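PDB 4QK0: GH127 beta-L-arabinofuranoside from Geobacillus stearothermophilus, which probably hydrolyses beta-L-arabinofuranosidic bonds, releasing L-arabinose from arabinose-containing glycans. Local coordinates for residues T461-D466 with P488-G493. Residues are numbered along the deposited sequence; the frame is centred on the assembly and turned at random.
Sequences TNYPWD and PGWCRG
Y463 OH is hydrogen-bonded to E361 OE2 and lies at the edge of the W490 indole, near its plane, 3.3 Å from W490 CZ2. The two side chains come from opposite directions and share E361 of helix 354-365 as a third partner. W490 NE1 is hydrogen-bonded to the other carboxylate oxygen, E361 OE1. E361 therefore bridges two loops of the beta-rich middle domain to a helix of the catalytic domain.

The first loop links strands 453-461 and 468-475, which are antiparallel neighbours in one sheet. The second leaves strand 479-486 with a type I beta turn from P488 to C491, closed by C491 N bonding to P488 O.

Y463 CE2 also meets the indole edge in its plane, 4.0 Å from W490 CZ2. Y463 has CG anti to the backbone N (chi1 -157°), which carries its ring out toward the second loop. W490 has CG between the backbone N and the carbonyl carbon (chi1 56°). Its indole thus folds back over its own turn, where P488 CB lies 3.3 Å above the ring plane, offset toward the rim. M532 touches both aromatic side chains.

The base of Y463 is held as well. Its backbone N donates to T461 OG1 at 3.1 Å in an ST turn, with an N-H...O angle of 164°. A cis peptide bond follows, between Y463 and P464. On the turn side, P488 CG reaches the tyrosine hydroxyl, 4.1 Å from Y463 OH.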
loop_
_atom_site.group_PDB
_atom_site.type_symbol
_atom_site.label_atom_id
_atom_site.label_comp_id
_atom_site.label_asym_id
_atom_site.label_seq_id
_atom_site.Cartn_x
_atom_site.Cartn_y
_atom_site.Cartn_z
ATOM N N THR A 461 -4.050 43.553 0.882
ATOM C CA THR A 461 -4.892 42.478 0.334
ATOM C C THR A 461 -5.269 41.523 1.452
ATOM O O THR A 461 -4.484 41.363 2.399
ATOM C CB THR A 461 -4.158 41.672 -0.762
ATOM O OG1 THR A 461 -5.062 40.724 -1.352
ATOM C CG2 THR A 461 -2.931 41.004 -0.220
ATOM N N ASN A 462 -6.457 40.936 1.349
ATOM C CA ASN A 462 -6.868 39.840 2.265
ATOM C C ASN A 462 -6.629 38.449 1.656
ATOM O O ASN A 462 -7.123 37.462 2.175
ATOM C CB ASN A 462 -8.346 39.937 2.659
ATOM C CG ASN A 462 -8.692 41.245 3.359
ATOM O OD1 ASN A 462 -9.738 41.834 3.079
ATOM N ND2 ASN A 462 -7.808 41.724 4.238
ATOM N N TYR A 463 -5.861 38.387 0.568
ATOM C CA TYR A 463 -5.393 37.138 0.013
ATOM C C TYR A 463 -4.771 36.342 1.145
ATOM O O TYR A 463 -4.050 36.902 1.980
ATOM C CB TYR A 463 -4.377 37.450 -1.030
ATOM C CG TYR A 463 -4.088 36.426 -2.137
ATOM C CD1 TYR A 463 -3.164 35.411 -1.957
ATOM C CD2 TYR A 463 -4.588 36.627 -3.419
ATOM C CE1 TYR A 463 -2.844 34.573 -2.994
ATOM C CE2 TYR A 463 -4.243 35.798 -4.454
ATOM C CZ TYR A 463 -3.383 34.785 -4.246
ATOM O OH TYR A 463 -3.069 33.949 -5.300
ATOM N N PRO A 464 -5.037 35.014 1.190
ATOM C CA PRO A 464 -5.675 34.219 0.155
ATOM C C PRO A 464 -7.168 34.124 0.205
ATOM O O PRO A 464 -7.756 33.424 -0.636
ATOM C CB PRO A 464 -5.075 32.843 0.389
ATOM C CG PRO A 464 -4.907 32.788 1.849
ATOM C CD PRO A 464 -4.504 34.178 2.260
ATOM N N TRP A 465 -7.809 34.824 1.140
ATOM C CA TRP A 465 -9.287 34.703 1.315
ATOM C C TRP A 465 -10.058 35.490 0.298
ATOM O O TRP A 465 -11.250 35.242 0.095
ATOM C CB TRP A 465 -9.720 35.086 2.736
ATOM C CG TRP A 465 -8.904 34.381 3.727
ATOM C CD1 TRP A 465 -8.144 34.927 4.686
ATOM C CD2 TRP A 465 -8.756 32.970 3.842
ATOM N NE1 TRP A 465 -7.489 33.954 5.375
ATOM C CE2 TRP A 465 -7.861 32.738 4.888
ATOM C CE3 TRP A 465 -9.301 31.885 3.157
ATOM C CZ2 TRP A 465 -7.489 31.465 5.293
ATOM C CZ3 TRP A 465 -8.911 30.585 3.540
ATOM C CH2 TRP A 465 -8.009 30.399 4.592
ATOM N N ASP A 466 -9.384 36.436 -0.350
ATOM C CA ASP A 466 -10.028 37.310 -1.318
ATOM C C ASP A 466 -9.013 37.703 -2.400
ATOM O O ASP A 466 -7.804 37.816 -2.114
ATOM C CB ASP A 466 -10.564 38.535 -0.547
ATOM C CG ASP A 466 -11.025 39.621 -1.445
ATOM O OD1 ASP A 466 -12.125 39.488 -2.001
ATOM O OD2 ASP A 466 -10.256 40.592 -1.615
ATOM N N PRO A 488 -2.181 34.539 -11.545
ATOM C CA PRO A 488 -2.172 33.132 -11.059
ATOM C C PRO A 488 -2.870 32.191 -11.995
ATOM O O PRO A 488 -3.926 32.518 -12.548
ATOM C CB PRO A 488 -2.946 33.204 -9.753
ATOM C CG PRO A 488 -2.744 34.639 -9.302
ATOM C CD PRO A 488 -2.834 35.421 -10.573
ATOM N N GLY A 489 -2.177 31.105 -12.287
ATOM C CA GLY A 489 -2.691 30.081 -13.201
ATOM C C GLY A 489 -4.042 29.536 -12.772
ATOM O O GLY A 489 -4.774 29.083 -13.610
ATOM N N TRP A 490 -4.382 29.590 -11.482
ATOM C CA TRP A 490 -5.717 29.119 -11.031
ATOM C C TRP A 490 -6.833 30.096 -11.398
ATOM O O TRP A 490 -8.019 29.748 -11.364
ATOM C CB TRP A 490 -5.745 28.816 -9.520
ATOM C CG TRP A 490 -5.334 29.961 -8.637
ATOM C CD1 TRP A 490 -4.163 30.105 -8.011
ATOM C CD2 TRP A 490 -6.128 31.117 -8.281
ATOM N NE1 TRP A 490 -4.153 31.274 -7.275
ATOM C CE2 TRP A 490 -5.346 31.915 -7.450
ATOM C CE3 TRP A 490 -7.411 31.561 -8.634
ATOM C CZ2 TRP A 490 -5.791 33.133 -6.941
ATOM C CZ3 TRP A 490 -7.860 32.753 -8.140
ATOM C CH2 TRP A 490 -7.045 33.540 -7.296
ATOM N N CYS A 491 -6.467 31.311 -11.780
ATOM C CA CYS A 491 -7.424 32.379 -11.946
ATOM C C CYS A 491 -7.944 32.455 -13.374
ATOM O O CYS A 491 -7.183 32.292 -14.275
ATOM C CB CYS A 491 -6.711 33.685 -11.614
ATOM S SG CYS A 491 -7.776 35.085 -11.737
ATOM N N ARG A 492 -9.219 32.753 -13.577
ATOM C CA ARG A 492 -9.748 33.112 -14.913
ATOM C C ARG A 492 -10.097 34.583 -14.749
ATOM O O ARG A 492 -10.646 34.980 -13.706
ATOM C CB ARG A 492 -11.099 32.452 -15.279
ATOM C CG ARG A 492 -11.384 31.002 -14.936
ATOM C CD ARG A 492 -12.807 30.839 -14.345
ATOM N NE ARG A 492 -13.107 29.464 -13.933
ATOM C CZ ARG A 492 -13.653 28.506 -14.703
ATOM N NH1 ARG A 492 -14.028 28.763 -15.965
ATOM N NH2 ARG A 492 -13.852 27.276 -14.199
ATOM N N GLY A 493 -9.889 35.377 -15.772
ATOM C CA GLY A 493 -10.445 36.730 -15.809
ATOM C C GLY A 493 -9.879 37.753 -14.868
ATOM O O GLY A 493 -10.621 38.558 -14.239
#